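Local coordinates for DUF4875 domain-containing protein (Desulfovibrio piger, PDB 4LG3) that is of unknown function but belongs to the DUF4875 family, which is grouped in the CamS-like clan, at residues 94-99 against 111-116. Numbering follows the deposited sequence.
Sequences ATATYA and WTWNTL. With SO4 (sulfate ion), chain D.
Two neighbouring strands of the mixed beta-sheet, 92-98 and 113-118, run antiparallel here, and a beta bulge interrupts their ladder. Thr97 and Asn114 form the hydrogen-bonded pair: Thr97 N reaches Asn114 O at 2.9 Å, nearly along the C=O axis, and Asn114 N returns a 3.0 Å bond to Thr97 O. Just past the strand end, Ala99 N donates an almost straight 2.8 Å bond to Thr112 O. In the other direction Thr115, with left-handed backbone angles, supplies the extra residue, so that backbone pairing resumes between Thr95 and Gln117. The bulge turns Thr115 O toward the side chain of Thr95, whose OG1 sits in the crowded position between backbone N and carbonyl carbon and donates to that oxygen at 2.8 Å from above the carbonyl plane.

Tyr98 and Trp113 are the non-hydrogen-bonded pair, on the face packed against helix 53-71 through Ala64. Tyr98 has CG anti to the backbone N (chi1 -178°), while Trp113 has CG beside its own backbone N (chi1 -68°), and the two rings come together in an offset stack. The centroid of the Tyr98 ring lies 4.3 Å from that of the Trp113 six-membered ring, with planes 14° apart. Tyr98 CB also sits over this Trp113 ring as a CH-pi donor, and Ala96 CB meets the indole edge at CZ3. On the other face Thr97 turns CG2 to the edge of the Trp111 ring at CH2, while its OG1 bonds Ser77 OG. The stacked pair binds a sulfate, probably from the crystallisation liquor, at its edges, one oxygen in the plane of each ring: Tyr98 OH donates to sulfate O2 at 2.7 Å, and Trp113 NE1 points almost straight at sulfate O3 at 2.9 Å.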
loop_
_atom_site.group_PDB
_atom_site.type_symbol
_atom_site.label_atom_id
_atom_site.label_comp_id
_atom_site.label_asym_id
_atom_site.label_seq_id
_atom_site.Cartn_x
_atom_site.Cartn_y
_atom_site.Cartn_z
ATOM N N ALA A 94 3.124 1.909 -2.221
ATOM C CA ALA A 94 4.368 2.455 -1.689
ATOM C C ALA A 94 4.742 1.780 -0.400
ATOM O O ALA A 94 3.857 1.333 0.337
ATOM C CB ALA A 94 4.218 3.975 -1.441
ATOM N N THR A 95 6.052 1.772 -0.086
ATOM C CA THR A 95 6.631 1.229 1.150
ATOM C C THR A 95 7.809 2.070 1.606
ATOM O O THR A 95 8.504 2.660 0.776
ATOM C CB THR A 95 7.125 -0.252 1.003
ATOM O OG1 THR A 95 8.214 -0.321 0.080
ATOM C CG2 THR A 95 6.052 -1.227 0.629
ATOM N N ALA A 96 8.098 2.025 2.922
ATOM C CA ALA A 96 9.242 2.684 3.547
ATOM C C ALA A 96 9.476 2.136 4.942
ATOM O O ALA A 96 8.528 1.961 5.715
ATOM C CB ALA A 96 9.032 4.204 3.607
ATOM N N THR A 97 10.747 1.868 5.261
ATOM C CA THR A 97 11.183 1.455 6.582
ATOM C C THR A 97 12.133 2.566 7.100
ATOM O O THR A 97 13.046 2.994 6.408
ATOM C CB THR A 97 11.761 0.038 6.572
ATOM O OG1 THR A 97 10.734 -0.889 6.137
ATOM C CG2 THR A 97 12.278 -0.375 7.946
ATOM N N TYR A 98 11.866 3.028 8.305
ATOM C CA TYR A 98 12.552 4.103 9.000
ATOM C C TYR A 98 13.112 3.650 10.344
ATOM O O TYR A 98 12.365 3.132 11.182
ATOM C CB TYR A 98 11.551 5.244 9.216
ATOM C CG TYR A 98 12.086 6.491 9.900
ATOM C CD1 TYR A 98 13.357 6.990 9.600
ATOM C CD2 TYR A 98 11.282 7.230 10.768
ATOM C CE1 TYR A 98 13.822 8.174 10.170
ATOM C CE2 TYR A 98 11.738 8.416 11.346
ATOM C CZ TYR A 98 13.018 8.874 11.057
ATOM O OH TYR A 98 13.487 10.039 11.605
ATOM N N ALA A 99 14.425 3.848 10.539
ATOM C CA ALA A 99 15.179 3.572 11.766
ATOM C C ALA A 99 15.856 4.890 12.189
ATOM O O ALA A 99 16.982 5.150 11.761
ATOM C CB ALA A 99 16.191 2.465 11.532
ATOM N N TRP A 111 21.844 2.196 8.332
ATOM C CA TRP A 111 20.887 2.917 7.497
ATOM C C TRP A 111 19.768 3.452 8.333
ATOM O O TRP A 111 19.444 2.880 9.375
ATOM C CB TRP A 111 20.336 2.067 6.334
ATOM C CG TRP A 111 19.698 0.759 6.700
ATOM C CD1 TRP A 111 20.247 -0.484 6.561
ATOM C CD2 TRP A 111 18.333 0.550 7.113
ATOM N NE1 TRP A 111 19.328 -1.453 6.901
ATOM C CE2 TRP A 111 18.136 -0.851 7.215
ATOM C CE3 TRP A 111 17.249 1.407 7.374
ATOM C CZ2 TRP A 111 16.913 -1.409 7.604
ATOM C CZ3 TRP A 111 16.042 0.858 7.785
ATOM C CH2 TRP A 111 15.882 -0.531 7.899
ATOM N N THR A 112 19.144 4.535 7.841
ATOM C CA THR A 112 18.017 5.227 8.460
ATOM C C THR A 112 16.760 4.914 7.656
ATOM O O THR A 112 15.694 4.718 8.229
ATOM C CB THR A 112 18.336 6.731 8.547
ATOM O OG1 THR A 112 19.626 6.874 9.166
ATOM C CG2 THR A 112 17.279 7.526 9.332
ATOM N N TRP A 113 16.891 4.868 6.329
ATOM C CA TRP A 113 15.781 4.574 5.421
ATOM C C TRP A 113 16.124 3.380 4.526
ATOM O O TRP A 113 17.251 3.261 4.043
ATOM C CB TRP A 113 15.408 5.810 4.579
ATOM C CG TRP A 113 14.797 6.920 5.393
ATOM C CD1 TRP A 113 15.450 7.971 5.969
ATOM C CD2 TRP A 113 13.405 7.089 5.710
ATOM N NE1 TRP A 113 14.553 8.785 6.629
ATOM C CE2 TRP A 113 13.289 8.276 6.469
ATOM C CE3 TRP A 113 12.244 6.350 5.425
ATOM C CZ2 TRP A 113 12.062 8.730 6.964
ATOM C CZ3 TRP A 113 11.025 6.804 5.908
ATOM C CH2 TRP A 113 10.941 7.973 6.675
ATOM N N ASN A 114 15.154 2.491 4.330
ATOM C CA ASN A 114 15.305 1.307 3.482
ATOM C C ASN A 114 13.957 0.862 2.955
ATOM O O ASN A 114 12.925 1.329 3.451
ATOM C CB ASN A 114 15.946 0.165 4.264
ATOM C CG ASN A 114 16.777 -0.781 3.423
ATOM O OD1 ASN A 114 16.661 -0.859 2.193
ATOM N ND2 ASN A 114 17.645 -1.527 4.080
ATOM N N THR A 115 13.962 -0.025 1.947
ATOM C CA THR A 115 12.781 -0.649 1.339
ATOM C C THR A 115 11.887 0.455 0.812
ATOM O O THR A 115 10.675 0.506 1.088
ATOM C CB THR A 115 12.079 -1.611 2.349
ATOM O OG1 THR A 115 13.063 -2.340 3.083
ATOM C CG2 THR A 115 11.136 -2.600 1.663
ATOM N N LEU A 116 12.516 1.374 0.068
ATOM C CA LEU A 116 11.842 2.537 -0.479
ATOM C C LEU A 116 11.233 2.176 -1.802
ATOM O O LEU A 116 11.960 1.881 -2.734
ATOM C CB LEU A 116 12.828 3.704 -0.604
ATOM C CG LEU A 116 13.552 4.120 0.685
ATOM C CD1 LEU A 116 14.585 5.234 0.407
ATOM C CD2 LEU A 116 12.555 4.490 1.804
HETATM S S SO4 D . 16.042 11.738 9.177
HETATM O O1 SO4 D . 15.539 13.100 9.409
HETATM O O2 SO4 D . 15.687 10.910 10.332
HETATM O O3 SO4 D . 15.467 11.212 7.923
HETATM O O4 SO4 D . 17.500 11.770 9.049
#